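Local structure of Two-component response regulator, LuxR family (Aurantimonas sp., 3CZ5) at residues R18-R22 and A35-D39; L10-H14 and L59-G63. The protein probably regulates transcription by binding DNA as a LuxR-family response regulator, this chain being the part that carries its receiver domain. Residues are numbered along the deposited sequence.

Interaction 1 (R18-R22 and A35-D39)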
ATOM      1  N   ARG A  18     -13.321   0.551   2.582  1.00 17.19           N
ATOM      2  CA  ARG A  18     -12.464  -0.391   1.830  1.00 17.27           C
ATOM      3  C   ARG A  18     -13.142  -0.604   0.520  1.00 16.95           C
ATOM      4  O   ARG A  18     -12.508  -0.535  -0.563  1.00 16.17           O
ATOM      5  CB  ARG A  18     -12.387  -1.705   2.508  1.00 18.36           C
ATOM      6  CG  ARG A  18     -11.252  -2.509   2.020  1.00 23.87           C
ATOM      7  CD  ARG A  18     -11.163  -3.720   2.907  1.00 20.37           C
ATOM      8  NE  ARG A  18     -12.433  -4.427   2.931  1.00 24.04           N
ATOM      9  CZ  ARG A  18     -12.950  -4.909   4.045  1.00 22.58           C
ATOM     10  NH1 ARG A  18     -12.273  -4.677   5.170  1.00 23.69           N
ATOM     11  NH2 ARG A  18     -14.093  -5.603   4.032  1.00 22.05           N
ATOM     12  N   GLU A  19     -14.464  -0.810   0.611  1.00 17.55           N
ATOM     13  CA  GLU A  19     -15.240  -1.056  -0.610  1.00 19.27           C
ATOM     14  C   GLU A  19     -15.208   0.143  -1.622  1.00 19.58           C
ATOM     15  O   GLU A  19     -15.143  -0.080  -2.844  1.00 20.55           O
ATOM     16  CB  GLU A  19     -16.677  -1.451  -0.307  1.00 20.38           C
ATOM     17  CG  GLU A  19     -17.121  -2.580  -1.175  1.00 43.77           C
ATOM     18  CD  GLU A  19     -16.266  -3.830  -0.921  1.00 24.63           C
ATOM     19  OE1 GLU A  19     -15.839  -4.007   0.285  1.00 44.89           O
ATOM     20  OE2 GLU A  19     -16.029  -4.626  -1.908  1.00 44.47           O
ATOM     21  N   GLY A  20     -15.269   1.383  -1.114  1.00 17.01           N
ATOM     22  CA  GLY A  20     -15.169   2.511  -1.935  1.00 16.12           C
ATOM     23  C   GLY A  20     -13.862   2.469  -2.699  1.00 17.34           C
ATOM     24  O   GLY A  20     -13.795   2.788  -3.887  1.00 16.94           O
ATOM     25  N   TYR A  21     -12.793   2.092  -2.033  1.00 19.81           N
ATOM     26  CA  TYR A  21     -11.532   2.048  -2.738  1.00 21.31           C
ATOM     27  C   TYR A  21     -11.464   0.876  -3.669  1.00 22.65           C
ATOM     28  O   TYR A  21     -10.830   0.966  -4.731  1.00 23.30           O
ATOM     29  CB  TYR A  21     -10.371   1.987  -1.791  1.00 21.87           C
ATOM     30  CG  TYR A  21     -10.122   3.275  -1.092  1.00 29.73           C
ATOM     31  CD1 TYR A  21     -10.027   4.400  -1.813  1.00 20.73           C
ATOM     32  CD2 TYR A  21      -9.960   3.340   0.282  1.00 21.36           C
ATOM     33  CE1 TYR A  21      -9.792   5.584  -1.250  1.00 30.94           C
ATOM     34  CE2 TYR A  21      -9.700   4.552   0.898  1.00 31.27           C
ATOM     35  CZ  TYR A  21      -9.625   5.687   0.091  1.00 22.17           C
ATOM     36  OH  TYR A  21      -9.413   6.970   0.571  1.00 32.20           O
ATOM     37  N   ARG A  22     -12.090  -0.241  -3.319  1.00 22.98           N
ATOM     38  CA  ARG A  22     -12.125  -1.286  -4.337  1.00 23.77           C
ATOM     39  C   ARG A  22     -12.732  -0.771  -5.651  1.00 23.23           C
ATOM     40  O   ARG A  22     -12.212  -0.960  -6.760  1.00 22.34           O
ATOM     41  CB  ARG A  22     -12.941  -2.459  -3.871  1.00 24.72           C
ATOM     42  CG  ARG A  22     -13.331  -3.366  -5.030  1.00 17.04           C
ATOM     43  CD  ARG A  22     -14.080  -4.528  -4.424  1.00 26.55           C
ATOM     44  NE  ARG A  22     -15.528  -4.260  -4.293  1.00 17.94           N
ATOM     45  CZ  ARG A  22     -16.279  -3.882  -5.326  1.00 25.49           C
ATOM     46  NH1 ARG A  22     -15.733  -3.760  -6.509  1.00 16.18           N
ATOM     47  NH2 ARG A  22     -17.568  -3.670  -5.178  1.00 17.28           N
ATOM     48  N   ALA A  35      -8.733 -10.226  -2.964  1.00 22.49           N
ATOM     49  CA  ALA A  35      -8.922 -10.656  -1.571  1.00 21.29           C
ATOM     50  C   ALA A  35      -9.050  -9.348  -0.799  1.00 21.43           C
ATOM     51  O   ALA A  35      -8.301  -8.416  -1.120  1.00 21.18           O
ATOM     52  CB  ALA A  35      -7.726 -11.367  -1.091  1.00 20.14           C
ATOM     53  N   GLU A  36      -9.990  -9.274   0.164  1.00 20.27           N
ATOM     54  CA  GLU A  36     -10.049  -8.178   1.116  1.00 19.80           C
ATOM     55  C   GLU A  36      -9.735  -8.607   2.585  1.00 21.36           C
ATOM     56  O   GLU A  36     -10.353  -9.543   3.144  1.00 22.44           O
ATOM     57  CB  GLU A  36     -11.398  -7.534   1.035  1.00 18.63           C
ATOM     58  CG  GLU A  36     -11.571  -6.747  -0.160  1.00 47.29           C
ATOM     59  CD  GLU A  36     -12.860  -6.017  -0.082  1.00 21.37           C
ATOM     60  OE1 GLU A  36     -13.646  -6.406   0.817  1.00 47.91           O
ATOM     61  OE2 GLU A  36     -13.095  -5.091  -0.898  1.00 47.52           O
ATOM     62  N   ALA A  37      -8.780  -7.939   3.220  1.00 21.51           N
ATOM     63  CA  ALA A  37      -8.380  -8.312   4.607  1.00 21.16           C
ATOM     64  C   ALA A  37      -8.633  -7.188   5.594  1.00 20.40           C
ATOM     65  O   ALA A  37      -8.683  -6.027   5.233  1.00 19.86           O
ATOM     66  CB  ALA A  37      -6.916  -8.750   4.667  1.00 21.13           C
ATOM     67  N   ALA A  38      -8.799  -7.521   6.860  1.00 20.92           N
ATOM     68  CA  ALA A  38      -9.172  -6.483   7.829  1.00 19.72           C
ATOM     69  C   ALA A  38      -8.135  -6.251   8.869  1.00 19.13           C
ATOM     70  O   ALA A  38      -8.383  -5.410   9.706  1.00 20.96           O
ATOM     71  CB  ALA A  38     -10.417  -6.894   8.527  1.00 20.04           C
ATOM     72  N   ASP A  39      -7.072  -7.068   8.919  1.00 17.71           N
ATOM     73  CA  ASP A  39      -5.913  -6.852   9.792  1.00 17.64           C
ATOM     74  C   ASP A  39      -4.728  -7.602   9.260  1.00 18.20           C
ATOM     75  O   ASP A  39      -4.821  -8.297   8.256  1.00 17.22           O
ATOM     76  CB  ASP A  39      -6.185  -7.433  11.147  1.00 17.92           C
ATOM     77  CG  ASP A  39      -6.653  -8.885  11.053  1.00 26.22           C
ATOM     78  OD1 ASP A  39      -5.960  -9.738  10.434  1.00 18.16           O
ATOM     79  OD2 ASP A  39      -7.710  -9.178  11.633  1.00 19.26           O
TER
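This is a polar surface contact, built from charged side chains, between the middle of helix 15-25 and the C-terminal end of strand 31-37, an outermost strand of the sheet. The short segments run nearly antiparallel, at 151°, with axes 10.8 Å apart at closest approach and 216 Å² buried in total. Glu36 and Arg18 give up most of that area, 92 and 69 Å², and both direct their CA-to-CB bonds toward the opposite segment. Their salt bridge has Arg18 NE 3.1 Å from Glu36 OE1; with NH2 of Arg18 3.3 Å from the same Glu36 OE1, two donors share one acceptor, and their N-H...O angles of 135° and 130° mark both hydrogen bonds as weak. The stronger polar partner of Arg18 is the carbonyl of Asp12, which takes NH1. Topologically, strand 6-11, helix 15-25 and strand 31-37 form a beta-alpha-beta crossover, the first such unit of the CheY-like receiver fold, so the salt bridge ties the crossover helix to the second of its parallel strands. Glu36 also meets a like charge: its OE2 lies 3.1 Å from OE2 of Glu19. Part of that charge is balanced within the helix, because Arg22 NE makes a very short, 2.5 Å salt bridge to Glu19 OE2. Arg22 NE is 4.3 Å from Glu36 OE2, beyond a salt bridge, although Arg22 CD packs 3.7 Å from that oxygen. Beyond the strand, Asp39 N-caps helix 40-48, its OD1 accepting a hydrogen bond from the backbone of Glu42.

Interaction 2 (L10-H14 and L59-G63). With PO4 (phosphate ion), chain E; PO4 (phosphate ion), chain F.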
ATOM      1  N   LEU A  10      -6.558  -5.904  -0.686  1.00 20.52           N
ATOM      2  CA  LEU A  10      -6.770  -4.730   0.114  1.00 21.01           C
ATOM      3  C   LEU A  10      -6.842  -5.107   1.558  1.00 21.89           C
ATOM      4  O   LEU A  10      -7.621  -5.982   1.952  1.00 21.39           O
ATOM      5  CB  LEU A  10      -8.122  -4.065  -0.156  1.00 21.89           C
ATOM      6  CG  LEU A  10      -8.180  -2.836  -1.030  1.00 34.45           C
ATOM      7  CD1 LEU A  10      -7.501  -3.371  -2.244  1.00 22.07           C
ATOM      8  CD2 LEU A  10      -9.586  -2.541  -1.310  1.00 19.85           C
ATOM      9  N   VAL A  11      -6.105  -4.380   2.379  1.00 22.28           N
ATOM     10  CA  VAL A  11      -6.090  -4.684   3.780  1.00 21.82           C
ATOM     11  C   VAL A  11      -6.403  -3.358   4.379  1.00 21.74           C
ATOM     12  O   VAL A  11      -5.612  -2.471   4.260  1.00 22.59           O
ATOM     13  CB  VAL A  11      -4.664  -5.084   4.159  1.00 22.62           C
ATOM     14  CG1 VAL A  11      -4.495  -5.309   5.640  1.00  2.03           C
ATOM     15  CG2 VAL A  11      -4.235  -6.313   3.358  1.00  3.85           C
ATOM     16  N   ASP A  12      -7.576  -3.237   4.962  1.00 21.66           N
ATOM     17  CA  ASP A  12      -8.099  -2.061   5.610  1.00 22.85           C
ATOM     18  C   ASP A  12      -9.123  -2.594   6.633  1.00 22.79           C
ATOM     19  O   ASP A  12      -9.848  -3.534   6.357  1.00 24.56           O
ATOM     20  CB  ASP A  12      -8.850  -1.303   4.564  1.00 25.66           C
ATOM     21  CG  ASP A  12      -9.103   0.091   4.946  1.00 43.03           C
ATOM     22  OD1 ASP A  12      -8.891   0.417   6.117  1.00 28.58           O
ATOM     23  OD2 ASP A  12      -9.474   0.888   4.060  1.00 29.32           O
ATOM     24  N   ASP A  13      -9.182  -2.047   7.821  1.00 22.27           N
ATOM     25  CA  ASP A  13     -10.211  -2.443   8.799  1.00 22.99           C
ATOM     26  C   ASP A  13     -11.453  -1.570   8.661  1.00 22.36           C
ATOM     27  O   ASP A  13     -12.290  -1.599   9.494  1.00 20.76           O
ATOM     28  CB  ASP A  13      -9.652  -2.257  10.221  1.00 24.30           C
ATOM     29  CG  ASP A  13      -8.887  -0.917  10.386  1.00 50.75           C
ATOM     30  OD1 ASP A  13      -8.003  -0.544   9.555  1.00 23.35           O
ATOM     31  OD2 ASP A  13      -9.208  -0.209  11.364  1.00 26.54           O
ATOM     32  N   HIS A  14     -11.519  -0.751   7.618  1.00 23.25           N
ATOM     33  CA  HIS A  14     -12.645   0.108   7.410  1.00 24.04           C
ATOM     34  C   HIS A  14     -13.529  -0.434   6.245  1.00 23.64           C
ATOM     35  O   HIS A  14     -13.485  -0.028   5.057  1.00 25.39           O
ATOM     36  CB  HIS A  14     -12.143   1.563   7.242  1.00 25.01           C
ATOM     37  CG  HIS A  14     -11.739   2.197   8.551  1.00 25.81           C
ATOM     38  ND1 HIS A  14     -12.615   2.910   9.348  1.00 24.57           N
ATOM     39  CD2 HIS A  14     -10.527   2.288   9.150  1.00 24.72           C
ATOM     40  CE1 HIS A  14     -11.962   3.391  10.381  1.00 24.11           C
ATOM     41  NE2 HIS A  14     -10.696   3.033  10.280  1.00 22.85           N
ATOM     42  N   LEU A  59      -1.705   1.971   7.191  1.00 19.16           N
ATOM     43  CA  LEU A  59      -0.573   1.977   8.069  1.00 20.30           C
ATOM     44  C   LEU A  59      -1.091   1.537   9.436  1.00 21.63           C
ATOM     45  O   LEU A  59      -0.368   0.972  10.267  1.00 21.98           O
ATOM     46  CB  LEU A  59      -0.065   3.386   8.156  1.00 20.46           C
ATOM     47  CG  LEU A  59       1.124   3.569   9.081  1.00 21.75           C
ATOM     48  CD1 LEU A  59       2.407   3.030   8.437  1.00 18.90           C
ATOM     49  CD2 LEU A  59       1.227   5.084   9.332  1.00 20.55           C
ATOM     50  N   THR A  60      -2.372   1.784   9.649  1.00 22.04           N
ATOM     51  CA  THR A  60      -2.944   1.620  10.935  1.00 23.61           C
ATOM     52  C   THR A  60      -3.933   0.493  10.865  1.00 26.63           C
ATOM     53  O   THR A  60      -4.889   0.548  10.061  1.00 28.58           O
ATOM     54  CB  THR A  60      -3.626   2.884  11.410  1.00 22.61           C
ATOM     55  OG1 THR A  60      -2.698   3.954  11.308  1.00 37.90           O
ATOM     56  CG2 THR A  60      -3.980   2.745  12.859  1.00 37.63           C
ATOM     57  N   LEU A  61      -3.726  -0.518  11.727  1.00 25.75           N
ATOM     58  CA  LEU A  61      -4.533  -1.713  11.671  1.00 23.63           C
ATOM     59  C   LEU A  61      -4.875  -2.197  13.065  1.00 23.30           C
ATOM     60  O   LEU A  61      -4.087  -2.025  14.006  1.00 23.71           O
ATOM     61  CB  LEU A  61      -3.753  -2.776  10.903  1.00 22.06           C
ATOM     62  CG  LEU A  61      -3.604  -2.648   9.384  1.00 13.50           C
ATOM     63  CD1 LEU A  61      -2.814  -3.822   8.861  1.00 18.93           C
ATOM     64  CD2 LEU A  61      -5.024  -2.684   8.904  1.00 19.57           C
ATOM     65  N   PRO A  62      -6.071  -2.789  13.222  1.00 22.50           N
ATOM     66  CA  PRO A  62      -6.353  -3.332  14.549  1.00 21.95           C
ATOM     67  C   PRO A  62      -5.336  -4.495  14.711  1.00 23.55           C
ATOM     68  O   PRO A  62      -5.369  -5.496  13.923  1.00 25.08           O
ATOM     69  CB  PRO A  62      -7.819  -3.756  14.478  1.00 20.04           C
ATOM     70  CG  PRO A  62      -8.044  -4.070  13.019  1.00 41.72           C
ATOM     71  CD  PRO A  62      -6.978  -3.302  12.182  1.00 22.14           C
ATOM     72  N   GLY A  63      -4.424  -4.344  15.680  1.00 21.65           N
ATOM     73  CA  GLY A  63      -3.280  -5.241  15.825  1.00 20.35           C
ATOM     74  C   GLY A  63      -2.043  -4.542  15.300  1.00 20.75           C
ATOM     75  O   GLY A  63      -1.932  -3.319  15.312  1.00 22.81           O
TER
HETATM   76  P   PO4 E 201      -4.909   4.448   8.021  1.00 16.77           P
HETATM   77  O1  PO4 E 201      -4.978   5.691   8.837  1.00 19.64           O
HETATM   78  O2  PO4 E 201      -5.677   4.450   6.719  1.00 18.64           O
HETATM   79  O3  PO4 E 201      -3.479   4.059   7.776  1.00 19.56           O
HETATM   80  O4  PO4 E 201      -5.468   3.556   9.099  1.00 20.71           O
HETATM   81  P   PO4 F 202     -16.431   2.347   7.962  1.00  2.00           P
HETATM   82  O1  PO4 F 202     -16.163   3.111   9.227  1.00 11.20           O
HETATM   83  O2  PO4 F 202     -16.550   3.191   6.737  1.00 10.01           O
HETATM   84  O3  PO4 F 202     -15.033   1.776   7.890  1.00 10.27           O
HETATM   85  O4  PO4 F 202     -17.538   1.370   8.209  1.00  9.60           O
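At Leu10 the first segment is still part of strand 6-11, hydrogen-bonded through its backbone to Ala35 and Ala37 and out of reach of 59-63. Val11 makes the apolar part of the contact, its CG1 lying 3.9 Å from CD1 of Leu61. Asp12 points its CA-to-CB bond away, and its OD1 takes a weak hydrogen bond from His14 N at 3.2 Å, an Asx turn where the strand gives way to helix 15-25. Asp13 is central, with 62 Å² covered: its CB sits 3.5 Å from Pro62 CD, and its OD1 3.7 Å from Leu61 CD2 and 3.3 Å from the carbonyl O of Thr60. His14, the N-cap residue, gives a weak hydrogen bond, ND1 to O3, of 3.0 Å to the chain F phosphate. O3 of the chain E phosphate is held by Leu59 N at 2.8 Å and Thr60 N at 3.1 Å; Lys108 and Thr86 also bind phosphate. Both ions probably come from the crystallisation liquor. No hydrogen bond joins the segments: Asp13 OD1 and Thr60 O are both acceptors, and Asp12 and Asp13 each bring OD1 close to Asp58, the predicted phosphorylation site. Such crowding of acidic groups is consistent with the divalent-metal pocket of receiver domains, here without a metal between the segments.

In the fold
Along the chain the segments run 10-14, 18-22, 35-39, 59-63, so interaction 1 is nested inside the loop closed by interaction 2. Their centres are about 9 Å apart, on the same side of the chain's centre, and they meet through neighbouring strands 6-11 and 31-37 of one parallel sheet. Two probable hydrogen bonds join them, Ala37 N to Leu10 O (2.6 Å) and Arg18 NH1 to Asp12 O (2.9 Å), while Asp39 CB packs 3.5 Å from Pro62 O. Helix 15-25 follows strand 6-11 directly. The salt-bridged crossover of interaction 1 therefore borders the acidic pocket around Asp58, the predicted phosphorylation site, unmodified here, which interaction 2 lines, both within the receiver domain.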